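Local coordinates for protein alpha-1,3-glucanase (Paenibacillus glycanilyticus, PDB 6K0P) that probably hydrolyses the alpha-1,3-glycosidic bonds of alpha-1,3-glucan, as a family 87 glycoside hydrolase that binds nigerose, at residues N323-N337 against Y348-A362. The protein carries 1 engineered substitution. Residues are numbered along the deposited sequence; the frame is centred on the assembly and turned at random.
Engineered in segment 323-337: Ala-331 (natural residue Asp).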
loop_
_atom_site.group_PDB
_atom_site.type_symbol
_atom_site.label_atom_id
_atom_site.label_comp_id
_atom_site.label_asym_id
_atom_site.label_seq_id
_atom_site.Cartn_x
_atom_site.Cartn_y
_atom_site.Cartn_z
ATOM N N ASN A 323 8.242 -2.029 -8.573
ATOM C CA ASN A 323 8.757 -1.740 -7.244
ATOM C C ASN A 323 7.934 -2.446 -6.172
ATOM O O ASN A 323 6.784 -2.839 -6.391
ATOM C CB ASN A 323 8.761 -0.234 -6.977
ATOM C CG ASN A 323 9.610 0.524 -7.980
ATOM O OD1 ASN A 323 10.796 0.263 -8.110
ATOM N ND2 ASN A 323 8.997 1.454 -8.709
ATOM N N ARG A 324 8.546 -2.579 -4.993
ATOM C CA ARG A 324 7.900 -3.123 -3.802
ATOM C C ARG A 324 7.996 -2.068 -2.719
ATOM O O ARG A 324 9.099 -1.626 -2.384
ATOM C CB ARG A 324 8.612 -4.388 -3.313
ATOM C CG ARG A 324 9.015 -5.321 -4.410
ATOM C CD ARG A 324 9.841 -6.480 -3.885
ATOM N NE ARG A 324 10.389 -7.190 -5.024
ATOM C CZ ARG A 324 10.808 -8.446 -5.003
ATOM N NH1 ARG A 324 10.760 -9.140 -3.876
ATOM N NH2 ARG A 324 11.277 -9.000 -6.118
ATOM N N ILE A 325 6.851 -1.663 -2.182
ATOM C CA ILE A 325 6.774 -0.631 -1.155
ATOM C C ILE A 325 6.125 -1.293 0.047
ATOM O O ILE A 325 4.931 -1.599 0.009
ATOM C CB ILE A 325 5.927 0.555 -1.621
ATOM C CG1 ILE A 325 6.426 1.070 -2.970
ATOM C CG2 ILE A 325 5.924 1.652 -0.560
ATOM C CD1 ILE A 325 5.402 1.937 -3.682
ATOM N N LYS A 326 6.888 -1.529 1.106
ATOM C CA LYS A 326 6.343 -2.277 2.231
ATOM C C LYS A 326 6.629 -1.586 3.552
ATOM O O LYS A 326 7.722 -1.052 3.767
ATOM C CB LYS A 326 6.867 -3.721 2.264
ATOM C CG LYS A 326 6.305 -4.609 1.143
ATOM C CD LYS A 326 6.693 -6.084 1.341
ATOM C CE LYS A 326 7.980 -6.422 0.621
ATOM N NZ LYS A 326 8.419 -7.806 0.969
ATOM N N ASN A 327 5.629 -1.595 4.437
ATOM C CA ASN A 327 5.817 -1.194 5.824
ATOM C C ASN A 327 6.352 0.237 5.919
ATOM O O ASN A 327 7.395 0.511 6.513
ATOM C CB ASN A 327 6.679 -2.225 6.565
ATOM C CG ASN A 327 6.222 -3.643 6.289
ATOM O OD1 ASN A 327 5.035 -3.956 6.424
ATOM N ND2 ASN A 327 7.147 -4.497 5.847
ATOM N N THR A 328 5.615 1.149 5.294
ATOM C CA THR A 328 5.917 2.574 5.379
ATOM C C THR A 328 4.990 3.242 6.386
ATOM O O THR A 328 3.962 2.692 6.800
ATOM C CB THR A 328 5.788 3.274 4.019
ATOM O OG1 THR A 328 4.436 3.177 3.549
ATOM C CG2 THR A 328 6.713 2.645 2.977
ATOM N N PHE A 329 5.358 4.455 6.781
ATOM C CA PHE A 329 4.610 5.131 7.831
ATOM C C PHE A 329 3.580 6.122 7.319
ATOM O O PHE A 329 2.753 6.592 8.109
ATOM C CB PHE A 329 5.562 5.709 8.883
ATOM C CG PHE A 329 6.240 4.628 9.664
ATOM C CD1 PHE A 329 5.636 4.098 10.797
ATOM C CD2 PHE A 329 7.413 4.055 9.203
ATOM C CE1 PHE A 329 6.223 3.055 11.488
ATOM C CE2 PHE A 329 8.009 3.006 9.891
ATOM C CZ PHE A 329 7.408 2.510 11.033
ATOM N N ALA A 330 3.582 6.404 6.018
ATOM C CA ALA A 330 2.500 7.140 5.381
ATOM C C ALA A 330 2.298 6.595 3.972
ATOM O O ALA A 330 2.505 5.399 3.739
ATOM C CB ALA A 330 2.760 8.651 5.395
ATOM N N ALA A 331 1.915 7.458 3.029
ATOM C CA ALA A 331 1.566 7.021 1.681
ATOM C C ALA A 331 2.739 6.331 0.989
ATOM O O ALA A 331 3.906 6.613 1.262
ATOM C CB ALA A 331 1.118 8.226 0.845
ATOM N N GLY A 332 2.425 5.415 0.073
ATOM C CA GLY A 332 3.470 4.752 -0.700
ATOM C C GLY A 332 4.011 5.647 -1.805
ATOM O O GLY A 332 5.156 6.115 -1.751
ATOM N N ILE A 333 3.183 5.886 -2.820
ATOM C CA ILE A 333 3.479 6.849 -3.877
ATOM C C ILE A 333 2.297 7.794 -3.981
ATOM O O ILE A 333 1.150 7.344 -4.104
ATOM C CB ILE A 333 3.716 6.183 -5.247
ATOM C CG1 ILE A 333 4.940 5.263 -5.219
ATOM C CG2 ILE A 333 3.880 7.258 -6.320
ATOM C CD1 ILE A 333 5.149 4.483 -6.518
ATOM N N ASN A 334 2.572 9.097 -3.929
ATOM C CA ASN A 334 1.567 10.123 -4.163
ATOM C C ASN A 334 2.135 11.055 -5.221
ATOM O O ASN A 334 3.341 11.307 -5.247
ATOM C CB ASN A 334 1.280 10.903 -2.874
ATOM C CG ASN A 334 0.023 11.769 -2.960
ATOM O OD1 ASN A 334 -0.692 11.769 -3.962
ATOM N ND2 ASN A 334 -0.244 12.510 -1.892
ATOM N N MET A 335 1.282 11.507 -6.131
ATOM C CA MET A 335 1.676 12.458 -7.160
ATOM C C MET A 335 0.719 13.629 -7.060
ATOM O O MET A 335 -0.493 13.443 -7.193
ATOM C CB MET A 335 1.609 11.805 -8.543
ATOM C CG MET A 335 2.489 10.563 -8.672
ATOM S SD MET A 335 4.253 10.900 -8.461
ATOM C CE MET A 335 4.546 11.761 -9.969
ATOM N N THR A 336 1.250 14.817 -6.789
ATOM C CA THR A 336 0.410 15.951 -6.424
ATOM C C THR A 336 0.697 17.165 -7.297
ATOM O O THR A 336 1.707 17.243 -8.007
ATOM C CB THR A 336 0.588 16.353 -4.949
ATOM O OG1 THR A 336 1.779 17.148 -4.812
ATOM C CG2 THR A 336 0.691 15.135 -4.048
ATOM N N ASN A 337 -0.224 18.126 -7.225
ATOM C CA ASN A 337 0.047 19.522 -7.584
ATOM C C ASN A 337 0.610 19.671 -8.996
ATOM O O ASN A 337 1.669 20.270 -9.200
ATOM C CB ASN A 337 0.971 20.180 -6.553
ATOM C CG ASN A 337 0.362 20.221 -5.167
ATOM O OD1 ASN A 337 -0.661 19.581 -4.903
ATOM N ND2 ASN A 337 0.987 20.977 -4.269
ATOM N N TYR A 348 3.902 -3.206 -6.181
ATOM C CA TYR A 348 3.261 -3.935 -5.094
ATOM C C TYR A 348 3.506 -3.171 -3.806
ATOM O O TYR A 348 4.657 -2.844 -3.488
ATOM C CB TYR A 348 3.870 -5.343 -4.971
ATOM C CG TYR A 348 3.392 -6.119 -3.762
ATOM C CD1 TYR A 348 4.033 -5.998 -2.529
ATOM C CD2 TYR A 348 2.320 -6.996 -3.854
ATOM C CE1 TYR A 348 3.597 -6.698 -1.418
ATOM C CE2 TYR A 348 1.875 -7.705 -2.749
ATOM C CZ TYR A 348 2.523 -7.555 -1.535
ATOM O OH TYR A 348 2.087 -8.258 -0.425
ATOM N N ALA A 349 2.432 -2.898 -3.062
ATOM C CA ALA A 349 2.529 -2.244 -1.766
ATOM C C ALA A 349 1.837 -3.101 -0.722
ATOM O O ALA A 349 0.736 -3.607 -0.955
ATOM C CB ALA A 349 1.873 -0.859 -1.781
ATOM N N ARG A 350 2.490 -3.264 0.428
ATOM C CA ARG A 350 1.865 -3.918 1.573
ATOM C C ARG A 350 2.277 -3.166 2.829
ATOM O O ARG A 350 3.463 -2.894 3.032
ATOM C CB ARG A 350 2.290 -5.389 1.695
ATOM C CG ARG A 350 1.615 -6.093 2.877
ATOM C CD ARG A 350 1.986 -7.564 2.938
ATOM N NE ARG A 350 3.358 -7.816 3.394
ATOM C CZ ARG A 350 4.242 -8.580 2.749
ATOM N NH1 ARG A 350 3.929 -9.165 1.591
ATOM N NH2 ARG A 350 5.442 -8.784 3.274
ATOM N N GLY A 351 1.309 -2.836 3.677
ATOM C CA GLY A 351 1.636 -2.168 4.922
ATOM C C GLY A 351 1.965 -0.691 4.834
ATOM O O GLY A 351 2.728 -0.185 5.667
ATOM N N THR A 352 1.416 0.034 3.860
ATOM C CA THR A 352 1.615 1.480 3.903
ATOM C C THR A 352 0.870 2.086 5.095
ATOM O O THR A 352 -0.007 1.456 5.700
ATOM C CB THR A 352 1.208 2.159 2.593
ATOM O OG1 THR A 352 -0.205 2.035 2.393
ATOM C CG2 THR A 352 1.953 1.552 1.401
ATOM N N GLY A 353 1.247 3.319 5.448
ATOM C CA GLY A 353 0.704 3.971 6.628
ATOM C C GLY A 353 -0.297 5.067 6.309
ATOM O O GLY A 353 -0.790 5.771 7.201
ATOM N N ASP A 354 -0.571 5.236 5.021
ATOM C CA ASP A 354 -1.615 6.114 4.487
ATOM C C ASP A 354 -1.899 5.588 3.082
ATOM O O ASP A 354 -1.464 4.481 2.739
ATOM C CB ASP A 354 -1.165 7.579 4.547
ATOM C CG ASP A 354 -2.327 8.552 4.701
ATOM O OD1 ASP A 354 -3.190 8.626 3.795
ATOM O OD2 ASP A 354 -2.373 9.263 5.725
ATOM N N ASP A 355 -2.629 6.361 2.267
ATOM C CA ASP A 355 -3.021 5.915 0.927
ATOM C C ASP A 355 -1.844 5.246 0.228
ATOM O O ASP A 355 -0.777 5.844 0.083
ATOM C CB ASP A 355 -3.458 7.121 0.084
ATOM C CG ASP A 355 -4.752 7.765 0.554
ATOM O OD1 ASP A 355 -5.651 7.080 1.087
ATOM O OD2 ASP A 355 -4.871 8.995 0.342
ATOM N N SER A 356 -2.021 4.002 -0.222
ATOM C CA SER A 356 -0.866 3.296 -0.783
ATOM C C SER A 356 -0.420 3.933 -2.092
ATOM O O SER A 356 0.765 4.244 -2.273
ATOM C CB SER A 356 -1.171 1.819 -1.000
ATOM O OG SER A 356 -1.471 1.168 0.230
ATOM N N PHE A 357 -1.359 4.136 -3.016
ATOM C CA PHE A 357 -1.106 4.813 -4.285
ATOM C C PHE A 357 -2.137 5.918 -4.392
ATOM O O PHE A 357 -3.339 5.648 -4.313
ATOM C CB PHE A 357 -1.258 3.841 -5.458
ATOM C CG PHE A 357 -0.263 2.716 -5.446
ATOM C CD1 PHE A 357 1.035 2.911 -5.895
ATOM C CD2 PHE A 357 -0.629 1.468 -4.981
ATOM C CE1 PHE A 357 1.959 1.866 -5.886
ATOM C CE2 PHE A 357 0.289 0.425 -4.963
ATOM C CZ PHE A 357 1.581 0.627 -5.414
ATOM N N ALA A 358 -1.676 7.153 -4.568
ATOM C CA ALA A 358 -2.571 8.301 -4.521
ATOM C C ALA A 358 -2.223 9.298 -5.617
ATOM O O ALA A 358 -1.079 9.377 -6.083
ATOM C CB ALA A 358 -2.522 9.002 -3.159
ATOM N N LEU A 359 -3.241 10.060 -6.012
ATOM C CA LEU A 359 -3.107 11.153 -6.966
ATOM C C LEU A 359 -3.890 12.322 -6.398
ATOM O O LEU A 359 -5.097 12.198 -6.167
ATOM C CB LEU A 359 -3.666 10.734 -8.331
ATOM C CG LEU A 359 -3.434 11.698 -9.497
ATOM C CD1 LEU A 359 -1.947 11.916 -9.787
ATOM C CD2 LEU A 359 -4.120 11.147 -10.737
ATOM N N PHE A 360 -3.208 13.422 -6.104
ATOM C CA PHE A 360 -3.872 14.601 -5.548
ATOM C C PHE A 360 -3.737 15.747 -6.534
ATOM O O PHE A 360 -2.651 16.309 -6.701
ATOM C CB PHE A 360 -3.329 15.006 -4.177
ATOM C CG PHE A 360 -4.194 16.035 -3.478
ATOM C CD1 PHE A 360 -4.114 17.379 -3.814
ATOM C CD2 PHE A 360 -5.117 15.646 -2.520
ATOM C CE1 PHE A 360 -4.927 18.314 -3.191
ATOM C CE2 PHE A 360 -5.932 16.575 -1.892
ATOM C CZ PHE A 360 -5.837 17.904 -2.224
ATOM N N SER A 361 -4.843 16.112 -7.161
ATOM C CA SER A 361 -4.838 17.155 -8.174
ATOM C C SER A 361 -5.065 18.513 -7.529
ATOM O O SER A 361 -5.999 18.691 -6.740
ATOM C CB SER A 361 -5.920 16.866 -9.205
ATOM O OG SER A 361 -5.861 17.761 -10.297
ATOM N N ALA A 362 -4.206 19.467 -7.869
ATOM C CA ALA A 362 -4.322 20.827 -7.365
ATOM C C ALA A 362 -3.610 21.739 -8.348
ATOM O O ALA A 362 -2.782 21.292 -9.145
ATOM C CB ALA A 362 -3.720 20.960 -5.963
HETATM O O HOH W 1 4.062 -6.557 5.914
#
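Two successive coils of a right-handed parallel beta-helix stack here, each turning from one sheet to the next, so that Ile-325 lies over Ala-349 and Ile-333 over Phe-357 inside the coil. Parallel ladders join both strand pairs: Ile-325 N gives a nearly straight bond to Tyr-348 O (2.8 Å, 165°), and Ile-333 O receives Ala-358 N. Inside the corner, the CD1 methyls of both isoleucines converge on CE1 of Phe-357, Ile-333 near the plane of the ring at its edge, 4.2 Å away. Apolar branched chains and a flat ring suit this buried side of the coil.

On the outer face, Lys-326 and Arg-350 lie in register. With CG anti to the backbone N (chi1 -179°) and a bend at chi3, Arg-350 turns one guanidinium face to Lys-326 CD, which lies toward the rim, 3.5 Å from Arg-350 NH2. The two cations are tolerated probably because Glu-171 pairs with both and Asp-138 also with Arg-350, tying the coils to the neighbouring domain. NH1 of Arg-350 also donates to Tyr-348 OH, and a water at the guanidinium edge links NE to Asn-327 OD1. Replacing Arg-350 with a methionine would probably cost Asp-138 and Glu-171 this salt-bridge partner and the water its N-H donor.

The beta-helix of this pectate-lyase-like domain probably binds its substrate along turns of this kind; here Ala-330 touches a bound glucose unit. Its carbonyl O accepts Thr-328 OG1 (2.9 Å) and Gly-353 N (3.0 Å) from opposite faces of the carbonyl plane. At Gly-353 a side chain would strike Phe-329 O. Next to Ala-330, CB of the engineered Ala-331, an aspartate in nature, lies 3.1 Å from Asp-355 O, while Asp-354 reaches Arg-280 of the same glycan pocket through a salt bridge.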